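Local coordinates for protein glutathione S-transferase (Pseudomonas protegens, PDB 4IKH) that probably acts as a glutathione transferase of the GST superfamily, and binds two glutathione molecules together, at residues G33-I38 against F90-I95; M122-G127 against I186-W191; G136-F141 against K149-R154. One frame throughout, in Å; residues are numbered along the deposited sequence.

Interaction 1 of 3, residues G33-I38 against F90-I95; sequences GVKVSI and FESGAI. With GSH (glutathione), chain B.
Lys35 reaches from helix 31-43 to Ser92, the first residue of helix 92-103, and its amine ends on the serine hydroxyl. Its CB points toward that helix, CG stands beside the backbone N (chi1 -71°), and the chain runs out fully extended, which carries the aliphatic part alongside Ser92. CD lies against the serine side chain, 3.6 Å from Ser92 CB; CE follows at 3.7 Å from Ser92 OG; and NZ donates a hydrogen bond to Ser92 OG over 2.9 Å. The same amine is also bonded to Asn32 OD1 and Gln124 OE1, so three oxygens fix its position. A methionine in place of the lysine would probably leave Ser92 OG without this donor and the hydroxyl freer to turn from the ligand. Deeper in the interface Val36 meets Ile95 at about a right angle, both valine methyls on Ile95 CG2, with Val36 CG1 at 3.7 Å.

Ser92 faces the gamma-glutamyl end of glutathione. Its backbone N donates to GSH O12 at 2.8 Å, while Ser92 OG donates to GSH O11 in a bond so short as modelled that its exact length is doubtful. Glu91, at the N-cap, accepts a hydrogen bond from the ligand amine, GSH N1 to Glu91 OE1 being 2.7 Å. The ligand's alpha-carboxylate, at the N-terminus of helix 92-103, probably gains from the helix dipole. The chemistry is that of a glutathione site of the thioredoxin-fold domain: acid and helix N-terminus read the ammonium and carboxylate, and the lysine probably holds the serine hydroxyl in place.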
# COMPACT_ATOMS: atom_id res chain seq x y z
N GLY A 33 8.45 -11.05 0.23
CA GLY A 33 8.47 -12.26 -0.58
C GLY A 33 7.69 -13.41 0.03
O GLY A 33 6.89 -14.07 -0.64
N VAL A 34 7.91 -13.66 1.32
CA VAL A 34 7.22 -14.77 1.97
C VAL A 34 5.71 -14.56 2.01
O VAL A 34 4.96 -15.52 2.20
CB VAL A 34 7.77 -15.08 3.38
CG1 VAL A 34 9.27 -15.34 3.32
CG2 VAL A 34 7.47 -13.96 4.35
N LYS A 35 5.25 -13.32 1.82
CA LYS A 35 3.81 -13.07 1.75
C LYS A 35 3.19 -13.94 0.66
O LYS A 35 2.15 -14.57 0.86
CB LYS A 35 3.52 -11.60 1.40
CG LYS A 35 3.80 -10.55 2.49
CD LYS A 35 3.42 -9.15 1.91
CE LYS A 35 3.81 -7.99 2.81
NZ LYS A 35 3.67 -6.68 2.08
N VAL A 36 3.86 -13.97 -0.49
CA VAL A 36 3.35 -14.63 -1.68
C VAL A 36 3.57 -16.15 -1.67
O VAL A 36 2.70 -16.91 -2.08
CB VAL A 36 3.95 -14.00 -2.96
CG1 VAL A 36 3.54 -14.77 -4.19
CG2 VAL A 36 3.52 -12.54 -3.07
N SER A 37 4.74 -16.59 -1.19
CA SER A 37 5.00 -18.03 -1.09
C SER A 37 4.11 -18.66 -0.03
O SER A 37 3.63 -19.78 -0.21
CB SER A 37 6.48 -18.31 -0.79
OG SER A 37 6.95 -17.54 0.30
N ILE A 38 3.89 -17.95 1.07
CA ILE A 38 2.94 -18.41 2.07
C ILE A 38 1.54 -18.49 1.46
O ILE A 38 0.84 -19.48 1.66
CB ILE A 38 2.92 -17.50 3.31
CG1 ILE A 38 4.14 -17.80 4.18
CG2 ILE A 38 1.64 -17.68 4.10
CD1 ILE A 38 4.22 -16.93 5.41
N PHE A 90 3.79 -7.37 -10.21
CA PHE A 90 4.65 -7.09 -9.06
C PHE A 90 3.78 -6.45 -7.98
O PHE A 90 2.58 -6.25 -8.19
CB PHE A 90 5.90 -6.26 -9.43
CG PHE A 90 5.62 -4.82 -9.80
CD1 PHE A 90 5.18 -4.48 -11.07
CD2 PHE A 90 5.89 -3.79 -8.90
CE1 PHE A 90 4.96 -3.15 -11.43
CE2 PHE A 90 5.66 -2.46 -9.24
CZ PHE A 90 5.20 -2.14 -10.52
N GLU A 91 4.39 -6.15 -6.83
CA GLU A 91 3.70 -5.70 -5.62
C GLU A 91 3.00 -6.86 -4.89
O GLU A 91 2.08 -7.51 -5.42
CB GLU A 91 2.74 -4.52 -5.88
CG GLU A 91 3.45 -3.22 -6.31
CD GLU A 91 4.25 -2.59 -5.19
OE1 GLU A 91 3.88 -2.76 -3.99
OE2 GLU A 91 5.26 -1.92 -5.50
N SER A 92 3.47 -7.13 -3.69
CA SER A 92 2.98 -8.26 -2.92
C SER A 92 1.47 -8.17 -2.72
O SER A 92 0.74 -9.15 -2.94
CB SER A 92 3.72 -8.35 -1.59
OG SER A 92 3.62 -7.15 -0.83
N GLY A 93 0.99 -6.99 -2.33
CA GLY A 93 -0.43 -6.80 -2.05
C GLY A 93 -1.32 -7.06 -3.24
O GLY A 93 -2.41 -7.62 -3.09
N ALA A 94 -0.86 -6.65 -4.42
CA ALA A 94 -1.62 -6.88 -5.65
C ALA A 94 -1.65 -8.38 -5.96
O ALA A 94 -2.69 -8.92 -6.34
CB ALA A 94 -1.01 -6.09 -6.83
N ILE A 95 -0.51 -9.04 -5.80
CA ILE A 95 -0.42 -10.49 -6.03
C ILE A 95 -1.33 -11.26 -5.05
O ILE A 95 -1.99 -12.22 -5.44
CB ILE A 95 1.04 -10.99 -5.92
CG1 ILE A 95 1.88 -10.40 -7.06
CG2 ILE A 95 1.11 -12.52 -5.94
CD1 ILE A 95 3.38 -10.54 -6.87
N1 GSH B . 5.66 -2.57 -2.01
CA1 GSH B . 6.48 -3.64 -2.47
C1 GSH B . 5.77 -4.95 -2.31
O11 GSH B . 4.96 -5.11 -1.35
O12 GSH B . 5.98 -5.92 -3.12
CB1 GSH B . 7.74 -3.68 -1.68
CG1 GSH B . 8.63 -4.79 -2.25
CD1 GSH B . 10.01 -4.74 -1.64
OE1 GSH B . 10.32 -3.84 -0.88
N2 GSH B . 10.98 -5.78 -1.97
CA2 GSH B . 12.29 -5.74 -1.40
C2 GSH B . 13.24 -5.70 -2.57
O2 GSH B . 12.97 -6.36 -3.59
CB2 GSH B . 12.56 -6.97 -0.59
SG2 GSH B . 11.39 -7.17 0.75
N3 GSH B . 14.46 -4.91 -2.55
CA3 GSH B . 15.34 -4.93 -3.70
C3 GSH B . 15.84 -3.55 -3.96
O31 GSH B . 15.22 -2.55 -3.51
O32 GSH B . 16.88 -3.39 -4.65

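Interaction 2 of 3, residues M122-G127 against I186-W191; sequences MFQMGG and IATFPW. With GSH (glutathione), chain D; GSH (glutathione), chain B.
Gln124 lays its side chain across helix 183-196, covering Ala187 and ending beside the indole of Trp191. With CG anti to the backbone N (chi1 -174°) and a bend at the next bond, the chain folds over the carbonyl of Ala187; Gln124 CG sits 3.3 Å from Ala187 O. Nearer its root, Gln124 CB rests 3.8 Å from Thr188 OG1, a hydroxyl whose hydrogen bond goes to Ala184 O. The amide then splits its two ends. OE1 passes over the methyl of Ala187 and accepts from Lys35, whereas Gln124 NE2 approaches Trp191 CD1 to 3.2 Å, obliquely to the ring, with the amide and indole planes only 18° apart.

The helix breaks its regular bonding here: Pro190 has no N-H to give, and Trp191 N bonds weakly to Thr188 O instead of to Ala187 O. The two segments run at 43° with axes 9.2 Å apart.

Trp191 carries the contact on to a second glutathione, Trp191 CZ2 lying 3.3 Å from O31 of GSH chain D, which approaches obliquely, while C2 of the same ligand lies at the ring edge. Across the pocket the selenomethionine Met125 places CE 3.6 Å from O11 of GSH chain B. No hydrogen bond joins the two segments directly: Gln124 OE1 and Trp191 NE1 find their partners in Lys35 and Asn32, which tie the helical wall to the glutathione-binding residues.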
# COMPACT_ATOMS: atom_id res chain seq x y z
N MSE A 122 -4.19 -2.65 3.09
CA MSE A 122 -3.62 -1.34 2.78
C MSE A 122 -2.86 -0.77 3.97
O MSE A 122 -1.80 -0.17 3.81
CB MSE A 122 -4.70 -0.36 2.33
CG MSE A 122 -5.32 -0.73 1.02
SE MSE A 122 -3.96 -0.77 -0.40
CE MSE A 122 -5.24 -1.02 -1.84
N PHE A 123 -3.41 -0.95 5.17
CA PHE A 123 -2.73 -0.57 6.41
C PHE A 123 -1.33 -1.18 6.48
O PHE A 123 -0.38 -0.51 6.89
CB PHE A 123 -3.57 -1.01 7.61
CG PHE A 123 -2.89 -0.85 8.95
CD1 PHE A 123 -2.84 0.39 9.57
CD2 PHE A 123 -2.33 -1.95 9.60
CE1 PHE A 123 -2.24 0.54 10.82
CE2 PHE A 123 -1.72 -1.81 10.85
CZ PHE A 123 -1.67 -0.56 11.45
N GLN A 124 -1.20 -2.43 6.06
CA GLN A 124 0.11 -3.08 6.02
C GLN A 124 0.97 -2.50 4.87
O GLN A 124 2.13 -2.14 5.08
CB GLN A 124 -0.07 -4.58 5.79
CG GLN A 124 1.24 -5.38 5.88
CD GLN A 124 2.10 -5.28 4.62
OE1 GLN A 124 1.62 -5.46 3.50
NE2 GLN A 124 3.39 -4.98 4.81
N MSE A 125 0.39 -2.44 3.68
CA MSE A 125 1.10 -1.95 2.49
C MSE A 125 1.67 -0.55 2.63
O MSE A 125 2.80 -0.28 2.20
CB MSE A 125 0.18 -2.01 1.26
CG MSE A 125 -0.08 -3.46 0.77
SE MSE A 125 1.62 -4.33 0.23
CE MSE A 125 1.99 -3.15 -1.37
N GLY A 126 0.89 0.36 3.22
CA GLY A 126 1.30 1.75 3.31
C GLY A 126 1.86 2.15 4.66
O GLY A 126 2.36 3.25 4.82
N GLY A 127 1.79 1.25 5.63
CA GLY A 127 2.23 1.63 6.97
C GLY A 127 3.25 0.66 7.52
O GLY A 127 4.41 1.01 7.68
N ILE A 186 -1.69 -12.74 6.25
CA ILE A 186 -0.58 -13.20 5.43
C ILE A 186 0.35 -12.04 5.06
O ILE A 186 1.56 -12.21 4.96
CB ILE A 186 -1.10 -13.91 4.17
CG1 ILE A 186 -1.86 -15.17 4.58
CG2 ILE A 186 0.03 -14.26 3.22
CD1 ILE A 186 -2.43 -15.95 3.41
N ALA A 187 -0.23 -10.85 4.88
CA ALA A 187 0.57 -9.66 4.55
C ALA A 187 1.24 -9.05 5.78
O ALA A 187 2.34 -8.49 5.70
CB ALA A 187 -0.30 -8.63 3.85
N THR A 188 0.58 -9.16 6.93
CA THR A 188 1.03 -8.43 8.12
C THR A 188 2.09 -9.17 8.94
O THR A 188 3.15 -8.62 9.24
CB THR A 188 -0.18 -8.02 9.00
OG1 THR A 188 -1.10 -7.26 8.21
CG2 THR A 188 0.27 -7.19 10.19
N PHE A 189 1.81 -10.42 9.33
CA PHE A 189 2.71 -11.12 10.25
C PHE A 189 4.15 -11.46 9.80
O PHE A 189 5.05 -11.51 10.63
CB PHE A 189 1.98 -12.28 10.95
CG PHE A 189 0.82 -11.79 11.76
CD1 PHE A 189 1.03 -11.22 13.01
CD2 PHE A 189 -0.47 -11.81 11.24
CE1 PHE A 189 -0.01 -10.71 13.74
CE2 PHE A 189 -1.52 -11.30 11.97
CZ PHE A 189 -1.29 -10.75 13.22
N PRO A 190 4.39 -11.67 8.49
CA PRO A 190 5.79 -11.84 8.09
C PRO A 190 6.64 -10.61 8.41
O PRO A 190 7.85 -10.75 8.65
CB PRO A 190 5.70 -12.00 6.57
CG PRO A 190 4.38 -12.64 6.36
CD PRO A 190 3.48 -11.97 7.37
N TRP A 191 6.02 -9.43 8.41
CA TRP A 191 6.74 -8.20 8.74
C TRP A 191 6.99 -8.06 10.25
O TRP A 191 8.06 -7.60 10.66
CB TRP A 191 6.01 -6.98 8.22
CG TRP A 191 6.54 -6.51 6.88
CD1 TRP A 191 5.94 -6.64 5.66
CD2 TRP A 191 7.79 -5.85 6.64
NE1 TRP A 191 6.74 -6.10 4.68
CE2 TRP A 191 7.88 -5.61 5.26
CE3 TRP A 191 8.84 -5.45 7.47
CZ2 TRP A 191 8.98 -4.97 4.68
CZ3 TRP A 191 9.93 -4.82 6.90
CH2 TRP A 191 9.99 -4.59 5.52
N1 GSH D . 18.10 -1.03 -0.41
CA1 GSH D . 16.85 -0.38 -0.38
C1 GSH D . 16.71 0.46 0.85
O11 GSH D . 17.75 0.82 1.49
O12 GSH D . 15.56 0.81 1.26
CB1 GSH D . 15.78 -1.42 -0.40
CG1 GSH D . 15.90 -2.37 0.80
CD1 GSH D . 14.54 -3.03 0.91
OE1 GSH D . 13.93 -3.27 -0.11
N2 GSH D . 13.96 -3.36 2.22
CA2 GSH D . 12.66 -3.97 2.28
C2 GSH D . 11.61 -2.90 2.61
O2 GSH D . 11.89 -1.99 3.40
CB2 GSH D . 12.63 -5.03 3.33
SG2 GSH D . 13.72 -6.36 2.92
N3 GSH D . 10.28 -2.92 2.01
CA3 GSH D . 9.33 -1.86 2.39
C3 GSH D . 7.90 -2.25 2.15
O31 GSH D . 7.56 -3.46 2.08
O32 GSH D . 7.02 -1.38 2.02
N1 GSH B . 5.66 -2.57 -2.01
CA1 GSH B . 6.48 -3.64 -2.47
C1 GSH B . 5.77 -4.95 -2.31
O11 GSH B . 4.96 -5.11 -1.35
O12 GSH B . 5.98 -5.92 -3.12
CB1 GSH B . 7.74 -3.68 -1.68
CG1 GSH B . 8.63 -4.79 -2.25
CD1 GSH B . 10.01 -4.74 -1.64
OE1 GSH B . 10.32 -3.84 -0.88
N2 GSH B . 10.98 -5.78 -1.97
CA2 GSH B . 12.29 -5.74 -1.40
C2 GSH B . 13.24 -5.70 -2.57
O2 GSH B . 12.97 -6.36 -3.59
CB2 GSH B . 12.56 -6.97 -0.59
SG2 GSH B . 11.39 -7.17 0.75
N3 GSH B . 14.46 -4.91 -2.55
CA3 GSH B . 15.34 -4.93 -3.70
C3 GSH B . 15.84 -3.55 -3.96
O31 GSH B . 15.22 -2.55 -3.51
O32 GSH B . 16.88 -3.39 -4.65

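Interaction 3 of 3, residues G136-F141 against K149-R154; sequences GFFNKF and KRPLER. With GSH (glutathione), chain C.
Apolar packing of Phe138 and Asn139 on Pro151 and Leu152 joins the end of helix 111-140 to the beginning of helix 150-170, where the chain turns back within the all-helical domain. The two axes pass 9.1 Å apart at 126°, so the helices are splayed from antiparallel. Pro151 comes over one face of the Phe138 ring in a CH-pi contact: Pro151 CB stands 3.8 Å from the ring centroid, 18° off the normal. On the opposite face the neighbouring ring places Phe137 CD2 over the centre, so Phe138 is held flat between two layers. Leu152 takes the root of the same side chain. Its CG is anti to the backbone N, which swings the methyl end inward and sets Leu152 CD1 3.7 Å from Phe138 CB. That methyl also touches Asn139 CB at 4.0 Å, while the amide of Asn139 bonds onward to Tyr199 O.

One turn on, Arg154 extends to a glutathione, chain C, that is also bound by Asn32 of the second subunit. Arg154 NH1 meets GSH O11 at the edge of the guanidinium, a nearly linear bond of 3.0 Å, and Arg154 NH2 reaches GSH O12 at 3.2 Å. The guanidinium also makes a cation-pi contact with Phe137 of that subunit, and Pro151 packs on its counterpart there. This is a helical hairpin of the GST C-terminal domain, placed at the dimer interface and lending an arginine to the partner's ligand.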
# COMPACT_ATOMS: atom_id res chain seq x y z
N GLY A 136 14.62 -1.14 9.99
CA GLY A 136 15.70 -2.01 9.55
C GLY A 136 16.91 -1.25 9.01
O GLY A 136 18.06 -1.61 9.29
N PHE A 137 16.67 -0.20 8.23
CA PHE A 137 17.78 0.58 7.72
C PHE A 137 18.57 1.21 8.87
O PHE A 137 19.80 1.10 8.92
CB PHE A 137 17.31 1.66 6.74
CG PHE A 137 18.44 2.53 6.22
CD1 PHE A 137 19.28 2.07 5.22
CD2 PHE A 137 18.66 3.80 6.74
CE1 PHE A 137 20.33 2.87 4.74
CE2 PHE A 137 19.70 4.61 6.26
CZ PHE A 137 20.53 4.13 5.27
N PHE A 138 17.87 1.84 9.80
CA PHE A 138 18.54 2.57 10.88
C PHE A 138 19.03 1.74 12.07
O PHE A 138 19.71 2.27 12.94
CB PHE A 138 17.66 3.73 11.36
CG PHE A 138 17.55 4.84 10.36
CD1 PHE A 138 18.65 5.64 10.07
CD2 PHE A 138 16.36 5.06 9.68
CE1 PHE A 138 18.56 6.66 9.13
CE2 PHE A 138 16.26 6.08 8.74
CZ PHE A 138 17.36 6.89 8.47
N ASN A 139 18.72 0.44 12.09
CA ASN A 139 19.12 -0.42 13.20
C ASN A 139 19.97 -1.62 12.77
O ASN A 139 20.71 -2.18 13.56
CB ASN A 139 17.89 -0.91 13.97
CG ASN A 139 18.24 -1.53 15.31
OD1 ASN A 139 18.74 -0.85 16.20
ND2 ASN A 139 17.98 -2.83 15.46
N LYS A 140 19.85 -2.00 11.50
CA LYS A 140 20.48 -3.23 11.02
C LYS A 140 21.46 -2.95 9.87
O LYS A 140 22.46 -3.65 9.71
CB LYS A 140 19.39 -4.22 10.58
CG LYS A 140 19.88 -5.54 10.02
CD LYS A 140 20.63 -6.35 11.06
CE LYS A 140 20.98 -7.73 10.54
NZ LYS A 140 21.47 -8.62 11.64
N PHE A 141 21.18 -1.91 9.09
CA PHE A 141 21.96 -1.63 7.89
C PHE A 141 22.76 -0.34 8.01
O PHE A 141 23.08 0.10 9.11
CB PHE A 141 21.05 -1.62 6.66
CG PHE A 141 20.26 -2.88 6.49
CD1 PHE A 141 20.89 -4.12 6.53
CD2 PHE A 141 18.88 -2.84 6.31
CE1 PHE A 141 20.16 -5.29 6.39
CE2 PHE A 141 18.15 -4.00 6.17
CZ PHE A 141 18.79 -5.23 6.20
N LYS A 149 20.67 10.06 16.20
CA LYS A 149 19.79 8.91 16.36
C LYS A 149 18.31 9.28 16.27
O LYS A 149 17.44 8.41 16.39
CB LYS A 149 20.10 8.18 17.67
CG LYS A 149 21.46 7.48 17.66
CD LYS A 149 21.32 6.03 17.19
CE LYS A 149 22.49 5.61 16.31
NZ LYS A 149 23.80 6.07 16.84
N ARG A 150 18.02 10.56 16.04
CA ARG A 150 16.64 11.00 15.86
C ARG A 150 15.87 10.31 14.71
O ARG A 150 14.67 10.06 14.84
CB ARG A 150 16.56 12.53 15.73
CG ARG A 150 17.00 13.28 16.99
CD ARG A 150 17.02 14.79 16.75
NE ARG A 150 18.14 15.21 15.90
CZ ARG A 150 18.41 16.47 15.58
NH1 ARG A 150 17.63 17.45 16.03
NH2 ARG A 150 19.45 16.76 14.81
N PRO A 151 16.55 10.00 13.57
CA PRO A 151 15.84 9.22 12.55
C PRO A 151 15.39 7.85 13.06
O PRO A 151 14.20 7.54 12.96
CB PRO A 151 16.87 9.07 11.43
CG PRO A 151 17.72 10.30 11.56
CD PRO A 151 17.82 10.54 13.05
N LEU A 152 16.31 7.05 13.60
CA LEU A 152 15.97 5.77 14.23
C LEU A 152 14.78 5.89 15.18
O LEU A 152 13.82 5.12 15.09
CB LEU A 152 17.18 5.18 14.96
CG LEU A 152 16.94 3.87 15.73
CD1 LEU A 152 16.58 2.73 14.79
CD2 LEU A 152 18.13 3.49 16.61
N GLU A 153 14.83 6.87 16.08
CA GLU A 153 13.75 7.11 17.05
C GLU A 153 12.41 7.45 16.40
O GLU A 153 11.36 7.06 16.91
CB GLU A 153 14.15 8.23 18.01
CG GLU A 153 15.03 7.76 19.17
CD GLU A 153 15.72 8.90 19.89
OE1 GLU A 153 15.39 10.08 19.63
OE2 GLU A 153 16.61 8.61 20.73
N ARG A 154 12.46 8.19 15.29
CA ARG A 154 11.25 8.54 14.55
C ARG A 154 10.53 7.29 14.04
O ARG A 154 9.30 7.17 14.16
CB ARG A 154 11.61 9.45 13.36
CG ARG A 154 10.53 9.55 12.29
CD ARG A 154 10.84 10.65 11.27
NE ARG A 154 9.96 10.60 10.10
CZ ARG A 154 8.72 11.10 10.07
NH1 ARG A 154 8.21 11.69 11.15
NH2 ARG A 154 7.99 11.01 8.97
N1 GSH C . 2.99 13.49 11.75
CA1 GSH C . 3.20 12.22 11.16
C1 GSH C . 4.58 12.12 10.60
O11 GSH C . 5.49 12.91 11.00
O12 GSH C . 4.85 11.25 9.72
CB1 GSH C . 2.20 12.04 10.06
CG1 GSH C . 2.33 13.14 9.00
CD1 GSH C . 1.63 12.58 7.78
OE1 GSH C . 0.65 11.88 7.95
N2 GSH C . 2.12 12.85 6.42
CA2 GSH C . 1.43 12.29 5.30
C2 GSH C . 2.18 11.05 4.81
O2 GSH C . 3.43 11.04 4.83
CB2 GSH C . 1.35 13.28 4.19
SG2 GSH C . 0.36 14.68 4.65
N3 GSH C . 1.49 9.87 4.31
CA3 GSH C . 2.29 8.73 3.86
C3 GSH C . 1.53 7.83 2.92
O31 GSH C . 0.54 8.24 2.28
O32 GSH C . 1.89 6.64 2.77

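Overall arrangement
Interactions 1 and 2 form one continuous unit, their centres 11 Å apart and joined by a probable hydrogen bond of 2.8 Å between Lys35 NZ and Gln124 OE1. They couple the thioredoxin-like domain to the helical one around GSH chain B, with GSH chain D beside it. Interaction 3 shares helix 111-140 with interaction 2 and is nested within the loop that interaction 2 closes, yet the centres lie 20 Å apart and the two do not touch. Its Arg154 reaches GSH chain C, which is also held by Asn32 of the second subunit, so this ligand draws on both subunits.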